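Local coordinates for effector protein HopAB2 (Pseudomonas syringae, PDB 2FD4) that acts inside plant cells as a virulence effector that suppresses programmed cell death in susceptible plants, its C-terminal domain being a U-box-like E3 ubiquitin ligase, at residues V61-Y75 against L108-I120. Residues are numbered along the deposited sequence; the frame is centred on the assembly and turned at random.
Sequences VIGLAGNPTDTSQPY and LNAENIAKYAFRI
Pro68 lies over one face of the Tyr116 ring, its CB 3.8 Å from the ring centroid in a CH-pi contact, while the carbonyl oxygens of Ala65 and Gly66 stand at the ring's edge, near its plane. Phe118 takes Tyr75 on one face: CB of Tyr75 sits 4.2 Å from the Phe118 centroid, and the Tyr75 ring turns its own edge to the same ring, a T-shaped pair with planes at 87°. Gly63 O and Ala65 CB come to the edge of Phe118. A chi1 of 176° swings the Tyr75 ring away from its own backbone N and brings the CD1 edge to Phe118 CE2; the Tyr75 hydroxyl is hydrogen-bonded to the backbone N of Asp82, outside the two segments.

Strands 61-65 and 117-121 pair antiparallel. Gly63 and Phe118 form the hydrogen-bonded pair, Gly63 N to Phe118 O at 2.9 Å and Phe118 N to Gly63 O at 2.8 Å. Ile120 N donates to Val61 O and Ala65 N to Tyr116 O, both nearly straight. Past the strand, Thr69 N still bonds to Lys115 O at 3.0 Å, so the loop stays tied to the short helix before strand 117-121.

On the other face of the sheet from Phe118, Leu64 CD1 rests on Tyr116 CB at 3.7 Å and also meets Ile113 CD1; its CD2 meets Leu108 CD2 tip to tip at 4.1 Å. Leu64 lies close to Pro102, an inferred E2-binding residue, consistent with this apolar cluster backing the E2 site of the U-box-like ligase domain.

Strands 61-65 and 117-121 are the central pair of the mixed sheet: 83-87 bonds to the first, 18-21 runs parallel to the second, and helix 88-97 packs against Ile62, Leu108 and Ile113.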
ATOM      1  N   VAL A  61      -6.077  -1.151  -0.051  1.00 47.02           N
ATOM      2  CA  VAL A  61      -5.382  -0.831  -1.281  1.00 46.04           C
ATOM      3  C   VAL A  61      -4.532   0.412  -1.222  1.00 45.53           C
ATOM      4  O   VAL A  61      -5.024   1.523  -0.928  1.00 43.57           O
ATOM      5  CB  VAL A  61      -6.379  -0.694  -2.449  1.00 45.13           C
ATOM      6  CG1 VAL A  61      -5.643  -0.419  -3.728  1.00 45.98           C
ATOM      7  CG2 VAL A  61      -7.170  -2.011  -2.617  1.00 46.21           C
ATOM      8  N   ILE A  62      -3.258   0.239  -1.526  1.00 45.66           N
ATOM      9  CA  ILE A  62      -2.348   1.379  -1.564  1.00 46.15           C
ATOM     10  C   ILE A  62      -1.569   1.348  -2.879  1.00 46.55           C
ATOM     11  O   ILE A  62      -1.428   0.293  -3.543  1.00 48.14           O
ATOM     12  CB  ILE A  62      -1.381   1.353  -0.392  1.00 45.18           C
ATOM     13  CG1 ILE A  62      -0.529   0.059  -0.425  1.00 45.85           C
ATOM     14  CG2 ILE A  62      -2.122   1.479   0.889  1.00 45.19           C
ATOM     15  CD1 ILE A  62       0.645   0.097   0.554  1.00 47.21           C
ATOM     16  N   GLY A  63      -1.012   2.495  -3.198  1.00 46.26           N
ATOM     17  CA  GLY A  63       0.134   2.581  -4.088  1.00 45.52           C
ATOM     18  C   GLY A  63       1.375   2.824  -3.315  1.00 46.31           C
ATOM     19  O   GLY A  63       1.410   3.651  -2.379  1.00 45.79           O
ATOM     20  N   LEU A  64       2.408   2.042  -3.616  1.00 46.05           N
ATOM     21  CA  LEU A  64       3.694   2.184  -2.973  1.00 46.45           C
ATOM     22  C   LEU A  64       4.633   2.824  -3.978  1.00 46.45           C
ATOM     23  O   LEU A  64       4.886   2.273  -5.034  1.00 46.66           O
ATOM     24  CB  LEU A  64       4.280   0.829  -2.513  1.00 46.78           C
ATOM     25  CG  LEU A  64       5.453   0.882  -1.533  1.00 45.58           C
ATOM     26  CD1 LEU A  64       5.046   1.324  -0.153  1.00 45.73           C
ATOM     27  CD2 LEU A  64       6.182  -0.490  -1.475  1.00 48.15           C
ATOM     28  N   ALA A  65       5.196   3.964  -3.601  1.00 47.00           N
ATOM     29  CA  ALA A  65       6.211   4.664  -4.395  1.00 46.71           C
ATOM     30  C   ALA A  65       7.583   4.028  -4.285  1.00 45.89           C
ATOM     31  O   ALA A  65       7.926   3.410  -3.300  1.00 44.84           O
ATOM     32  CB  ALA A  65       6.323   6.099  -3.932  1.00 46.28           C
ATOM     33  N   GLY A  66       8.416   4.268  -5.306  1.00 46.57           N
ATOM     34  CA  GLY A  66       9.804   3.800  -5.234  1.00 45.31           C
ATOM     35  C   GLY A  66      10.749   4.712  -4.499  1.00 45.48           C
ATOM     36  O   GLY A  66      11.829   4.310  -4.104  1.00 44.86           O
ATOM     37  N   ASN A  67      10.358   5.986  -4.351  1.00 45.13           N
ATOM     38  CA  ASN A  67      11.124   6.923  -3.547  1.00 45.98           C
ATOM     39  C   ASN A  67      10.233   7.614  -2.567  1.00 44.27           C
ATOM     40  O   ASN A  67       9.056   7.867  -2.902  1.00 42.38           O
ATOM     41  CB  ASN A  67      11.815   7.911  -4.468  1.00 45.51           C
ATOM     42  CG  ASN A  67      12.696   7.172  -5.452  1.00 51.93           C
ATOM     43  OD1 ASN A  67      13.746   6.666  -5.073  1.00 55.70           O
ATOM     44  ND2 ASN A  67      12.210   6.996  -6.684  1.00 56.43           N
ATOM     45  N   PRO A  68      10.770   7.894  -1.369  1.00 45.77           N
ATOM     46  CA  PRO A  68       9.996   8.558  -0.336  1.00 46.02           C
ATOM     47  C   PRO A  68       9.877  10.079  -0.509  1.00 45.97           C
ATOM     48  O   PRO A  68      10.794  10.742  -1.030  1.00 44.08           O
ATOM     49  CB  PRO A  68      10.789   8.236   0.927  1.00 46.55           C
ATOM     50  CG  PRO A  68      12.159   8.179   0.505  1.00 46.88           C
ATOM     51  CD  PRO A  68      12.143   7.600  -0.896  1.00 45.26           C
ATOM     52  N   THR A  69       8.763  10.648  -0.069  1.00 46.21           N
ATOM     53  CA  THR A  69       8.697  12.086   0.098  1.00 47.55           C
ATOM     54  C   THR A  69       7.955  12.398   1.357  1.00 48.09           C
ATOM     55  O   THR A  69       7.106  11.607   1.810  1.00 46.20           O
ATOM     56  CB  THR A  69       8.003  12.821  -1.065  1.00 47.97           C
ATOM     57  OG1 THR A  69       7.865  14.219  -0.735  1.00 55.19           O
ATOM     58  CG2 THR A  69       6.643  12.239  -1.368  1.00 47.51           C
ATOM     59  N   ASP A  70       8.285  13.565   1.902  1.00 49.22           N
ATOM     60  CA  ASP A  70       7.770  13.963   3.197  1.00 51.59           C
ATOM     61  C   ASP A  70       6.284  13.735   3.172  1.00 52.52           C
ATOM     62  O   ASP A  70       5.565  13.900   2.076  1.00 51.83           O
ATOM     63  CB  ASP A  70       8.156  15.416   3.581  1.00 51.85           C
ATOM     64  CG  ASP A  70       7.151  16.473   3.049  1.00 54.32           C
ATOM     65  OD1 ASP A  70       6.695  16.248   1.856  1.00 58.84           O
ATOM     66  OD2 ASP A  70       6.845  17.539   3.803  1.00 53.12           O
ATOM     67  N   THR A  71       5.853  13.293   4.425  1.00 55.03           N
ATOM     68  CA  THR A  71       4.466  13.131   4.730  1.00 56.01           C
ATOM     69  C   THR A  71       3.714  14.457   4.525  1.00 56.82           C
ATOM     70  O   THR A  71       3.756  15.403   5.327  1.00 58.75           O
ATOM     71  CB  THR A  71       4.294  12.554   6.133  1.00 57.30           C
ATOM     72  OG1 THR A  71       5.474  12.831   6.924  1.00 58.76           O
ATOM     73  CG2 THR A  71       4.104  11.084   6.030  1.00 56.88           C
ATOM     74  N   SER A  72       3.196  14.493   3.313  1.00 57.12           N
ATOM     75  CA  SER A  72       2.280  15.443   2.717  1.00 55.72           C
ATOM     76  C   SER A  72       2.892  16.683   2.040  1.00 54.04           C
ATOM     77  O   SER A  72       2.697  17.826   2.396  1.00 53.57           O
ATOM     78  CB  SER A  72       1.041  15.661   3.532  1.00 57.20           C
ATOM     79  OG  SER A  72      -0.087  15.602   2.657  1.00 59.92           O
ATOM     80  N   GLN A  73       3.699  16.342   1.051  1.00 51.95           N
ATOM     81  CA  GLN A  73       3.539  16.795  -0.317  1.00 50.21           C
ATOM     82  C   GLN A  73       2.594  15.750  -0.920  1.00 49.19           C
ATOM     83  O   GLN A  73       2.813  14.505  -0.721  1.00 47.66           O
ATOM     84  CB  GLN A  73       4.860  16.675  -1.095  1.00 50.43           C
ATOM     85  CG  GLN A  73       5.968  17.558  -0.619  1.00 51.07           C
ATOM     86  CD  GLN A  73       5.856  18.979  -1.150  1.00 51.10           C
ATOM     87  OE1 GLN A  73       5.162  19.247  -2.148  1.00 51.22           O
ATOM     88  NE2 GLN A  73       6.549  19.900  -0.485  1.00 53.32           N
ATOM     89  N   PRO A  74       1.557  16.170  -1.669  1.00 47.74           N
ATOM     90  CA  PRO A  74       0.853  15.114  -2.453  1.00 48.43           C
ATOM     91  C   PRO A  74       1.681  14.335  -3.532  1.00 48.37           C
ATOM     92  O   PRO A  74       2.757  14.795  -3.960  1.00 46.49           O
ATOM     93  CB  PRO A  74      -0.317  15.866  -3.104  1.00 48.72           C
ATOM     94  CG  PRO A  74      -0.506  17.081  -2.279  1.00 48.76           C
ATOM     95  CD  PRO A  74       0.882  17.482  -1.803  1.00 49.62           C
ATOM     96  N   TYR A  75       1.164  13.174  -3.941  1.00 47.25           N
ATOM     97  CA  TYR A  75       1.857  12.294  -4.929  1.00 48.98           C
ATOM     98  C   TYR A  75       2.347  13.085  -6.165  1.00 48.54           C
ATOM     99  O   TYR A  75       1.636  13.948  -6.661  1.00 47.06           O
ATOM    100  CB  TYR A  75       0.955  11.125  -5.390  1.00 48.32           C
ATOM    101  CG  TYR A  75       1.644  10.297  -6.474  1.00 48.39           C
ATOM    102  CD1 TYR A  75       2.618   9.372  -6.137  1.00 50.82           C
ATOM    103  CD2 TYR A  75       1.401  10.546  -7.831  1.00 50.55           C
ATOM    104  CE1 TYR A  75       3.290   8.616  -7.136  1.00 50.56           C
ATOM    105  CE2 TYR A  75       2.084   9.817  -8.843  1.00 49.22           C
ATOM    106  CZ  TYR A  75       3.024   8.881  -8.485  1.00 51.91           C
ATOM    107  OH  TYR A  75       3.692   8.166  -9.470  1.00 50.76           O
ATOM    108  N   LEU A 108      12.319  -0.330   4.687  1.00 47.87           N
ATOM    109  CA  LEU A 108      10.895   0.048   4.736  1.00 47.72           C
ATOM    110  C   LEU A 108      10.270  -0.647   5.952  1.00 47.57           C
ATOM    111  O   LEU A 108      10.339  -1.861   6.100  1.00 46.48           O
ATOM    112  CB  LEU A 108      10.182  -0.379   3.472  1.00 46.17           C
ATOM    113  CG  LEU A 108       8.755   0.149   3.253  1.00 46.85           C
ATOM    114  CD1 LEU A 108       8.783   1.624   3.022  1.00 49.53           C
ATOM    115  CD2 LEU A 108       8.130  -0.506   2.082  1.00 48.85           C
ATOM    116  N   ASN A 109       9.669   0.153   6.820  1.00 48.32           N
ATOM    117  CA  ASN A 109       9.164  -0.294   8.131  1.00 47.82           C
ATOM    118  C   ASN A 109       8.092   0.700   8.614  1.00 47.66           C
ATOM    119  O   ASN A 109       7.681   1.606   7.850  1.00 47.31           O
ATOM    120  CB  ASN A 109      10.368  -0.438   9.122  1.00 48.14           C
ATOM    121  CG  ASN A 109      11.193   0.825   9.244  1.00 47.37           C
ATOM    122  OD1 ASN A 109      10.701   1.917   8.983  1.00 49.06           O
ATOM    123  ND2 ASN A 109      12.499   0.686   9.617  1.00 48.21           N
ATOM    124  N   ALA A 110       7.599   0.508   9.848  1.00 47.24           N
ATOM    125  CA  ALA A 110       6.578   1.405  10.452  1.00 47.02           C
ATOM    126  C   ALA A 110       7.027   2.831  10.466  1.00 47.28           C
ATOM    127  O   ALA A 110       6.235   3.759  10.308  1.00 48.06           O
ATOM    128  CB  ALA A 110       6.221   0.974  11.884  1.00 47.75           C
ATOM    129  N   GLU A 111       8.333   3.024  10.671  1.00 47.58           N
ATOM    130  CA  GLU A 111       8.868   4.325  10.817  1.00 47.47           C
ATOM    131  C   GLU A 111       8.686   5.184   9.559  1.00 47.39           C
ATOM    132  O   GLU A 111       8.408   6.363   9.678  1.00 48.86           O
ATOM    133  CB  GLU A 111      10.352   4.210  11.204  1.00 48.24           C
ATOM    134  CG  GLU A 111      10.624   3.689  12.594  1.00 51.96           C
ATOM    135  CD  GLU A 111      10.061   2.288  12.954  1.00 55.85           C
ATOM    136  OE1 GLU A 111      10.179   1.343  12.157  1.00 55.73           O
ATOM    137  OE2 GLU A 111       9.540   2.124  14.105  1.00 60.78           O
ATOM    138  N   ASN A 112       8.859   4.629   8.362  1.00 46.82           N
ATOM    139  CA  ASN A 112       8.818   5.443   7.140  1.00 47.42           C
ATOM    140  C   ASN A 112       7.739   5.061   6.103  1.00 47.36           C
ATOM    141  O   ASN A 112       7.678   5.636   5.017  1.00 46.20           O
ATOM    142  CB  ASN A 112      10.197   5.443   6.460  1.00 47.54           C
ATOM    143  CG  ASN A 112      10.577   4.083   5.839  1.00 48.98           C
ATOM    144  OD1 ASN A 112       9.944   3.051   6.089  1.00 49.52           O
ATOM    145  ND2 ASN A 112      11.639   4.095   5.016  1.00 49.16           N
ATOM    146  N   ILE A 113       6.835   4.126   6.421  1.00 47.76           N
ATOM    147  CA  ILE A 113       5.894   3.645   5.378  1.00 46.58           C
ATOM    148  C   ILE A 113       5.035   4.806   4.821  1.00 47.18           C
ATOM    149  O   ILE A 113       4.711   4.855   3.625  1.00 46.58           O
ATOM    150  CB  ILE A 113       4.998   2.496   5.941  1.00 47.52           C
ATOM    151  CG1 ILE A 113       4.063   1.963   4.861  1.00 48.06           C
ATOM    152  CG2 ILE A 113       4.221   2.953   7.127  1.00 45.46           C
ATOM    153  CD1 ILE A 113       4.754   1.348   3.709  1.00 50.07           C
ATOM    154  N   ALA A 114       4.727   5.784   5.660  1.00 46.42           N
ATOM    155  CA  ALA A 114       3.802   6.848   5.241  1.00 47.15           C
ATOM    156  C   ALA A 114       4.456   7.783   4.205  1.00 46.87           C
ATOM    157  O   ALA A 114       3.751   8.473   3.486  1.00 47.86           O
ATOM    158  CB  ALA A 114       3.340   7.628   6.398  1.00 48.00           C
ATOM    159  N   LYS A 115       5.780   7.727   4.118  1.00 47.12           N
ATOM    160  CA  LYS A 115       6.554   8.488   3.115  1.00 46.90           C
ATOM    161  C   LYS A 115       6.514   7.790   1.752  1.00 46.30           C
ATOM    162  O   LYS A 115       6.840   8.423   0.693  1.00 47.43           O
ATOM    163  CB  LYS A 115       8.004   8.629   3.574  1.00 46.62           C
ATOM    164  CG  LYS A 115       8.188   9.353   4.890  1.00 47.62           C
ATOM    165  CD  LYS A 115       9.660   9.484   5.265  1.00 49.41           C
ATOM    166  CE  LYS A 115       9.817   9.725   6.801  1.00 51.10           C
ATOM    167  NZ  LYS A 115      11.263   9.808   7.230  1.00 54.39           N
ATOM    168  N   TYR A 116       6.111   6.517   1.754  1.00 46.62           N
ATOM    169  CA  TYR A 116       6.067   5.775   0.535  1.00 46.64           C
ATOM    170  C   TYR A 116       4.686   5.386   0.107  1.00 45.68           C
ATOM    171  O   TYR A 116       4.523   5.166  -1.073  1.00 44.99           O
ATOM    172  CB  TYR A 116       6.877   4.466   0.660  1.00 46.96           C
ATOM    173  CG  TYR A 116       8.377   4.589   0.704  1.00 45.50           C
ATOM    174  CD1 TYR A 116       9.130   4.350  -0.432  1.00 46.91           C
ATOM    175  CD2 TYR A 116       9.053   4.783   1.893  1.00 46.20           C
ATOM    176  CE1 TYR A 116      10.458   4.395  -0.417  1.00 46.88           C
ATOM    177  CE2 TYR A 116      10.435   4.805   1.929  1.00 48.99           C
ATOM    178  CZ  TYR A 116      11.121   4.609   0.743  1.00 51.12           C
ATOM    179  OH  TYR A 116      12.479   4.615   0.685  1.00 51.50           O
ATOM    180  N   ALA A 117       3.744   5.192   1.044  1.00 46.34           N
ATOM    181  CA  ALA A 117       2.437   4.565   0.730  1.00 44.47           C
ATOM    182  C   ALA A 117       1.318   5.610   0.621  1.00 45.61           C
ATOM    183  O   ALA A 117       1.272   6.568   1.403  1.00 43.74           O
ATOM    184  CB  ALA A 117       2.072   3.511   1.746  1.00 45.85           C
ATOM    185  N   PHE A 118       0.449   5.396  -0.368  1.00 44.93           N
ATOM    186  CA  PHE A 118      -0.707   6.280  -0.647  1.00 45.31           C
ATOM    187  C   PHE A 118      -1.949   5.408  -0.618  1.00 45.13           C
ATOM    188  O   PHE A 118      -1.972   4.335  -1.223  1.00 44.92           O
ATOM    189  CB  PHE A 118      -0.529   6.905  -2.018  1.00 44.98           C
ATOM    190  CG  PHE A 118       0.612   7.842  -2.058  1.00 46.00           C
ATOM    191  CD1 PHE A 118       0.418   9.176  -1.755  1.00 44.28           C
ATOM    192  CD2 PHE A 118       1.897   7.392  -2.331  1.00 44.18           C
ATOM    193  CE1 PHE A 118       1.471  10.064  -1.745  1.00 44.58           C
ATOM    194  CE2 PHE A 118       2.973   8.274  -2.313  1.00 42.63           C
ATOM    195  CZ  PHE A 118       2.751   9.620  -2.024  1.00 45.63           C
ATOM    196  N   ARG A 119      -2.934   5.771   0.193  1.00 44.06           N
ATOM    197  CA  ARG A 119      -4.211   5.072   0.205  1.00 44.46           C
ATOM    198  C   ARG A 119      -5.109   5.475  -0.968  1.00 45.85           C
ATOM    199  O   ARG A 119      -5.321   6.670  -1.226  1.00 44.24           O
ATOM    200  CB  ARG A 119      -4.904   5.333   1.559  1.00 44.85           C
ATOM    201  CG  ARG A 119      -6.282   4.813   1.614  1.00 44.43           C
ATOM    202  CD  ARG A 119      -6.777   4.756   3.022  1.00 47.57           C
ATOM    203  NE  ARG A 119      -7.148   6.049   3.480  1.00 47.61           N
ATOM    204  CZ  ARG A 119      -8.341   6.625   3.335  1.00 50.42           C
ATOM    205  NH1 ARG A 119      -9.383   6.012   2.738  1.00 53.16           N
ATOM    206  NH2 ARG A 119      -8.514   7.848   3.798  1.00 46.26           N
ATOM    207  N   ILE A 120      -5.611   4.472  -1.719  1.00 45.62           N
ATOM    208  CA  ILE A 120      -6.456   4.768  -2.864  1.00 46.89           C
ATOM    209  C   ILE A 120      -7.925   4.845  -2.419  1.00 47.24           C
ATOM    210  O   ILE A 120      -8.450   3.911  -1.796  1.00 46.82           O
ATOM    211  CB  ILE A 120      -6.280   3.747  -3.994  1.00 46.78           C
ATOM    212  CG1 ILE A 120      -4.795   3.485  -4.276  1.00 46.66           C
ATOM    213  CG2 ILE A 120      -6.971   4.239  -5.279  1.00 45.94           C
ATOM    214  CD1 ILE A 120      -3.940   4.740  -4.376  1.00 47.75           C
TER
HETATM  215  O   HOH W   1      -7.912   1.897  -0.415  1.00 50.24           O
HETATM  216  O   HOH W   2      13.114   2.992  -2.342  1.00 43.76           O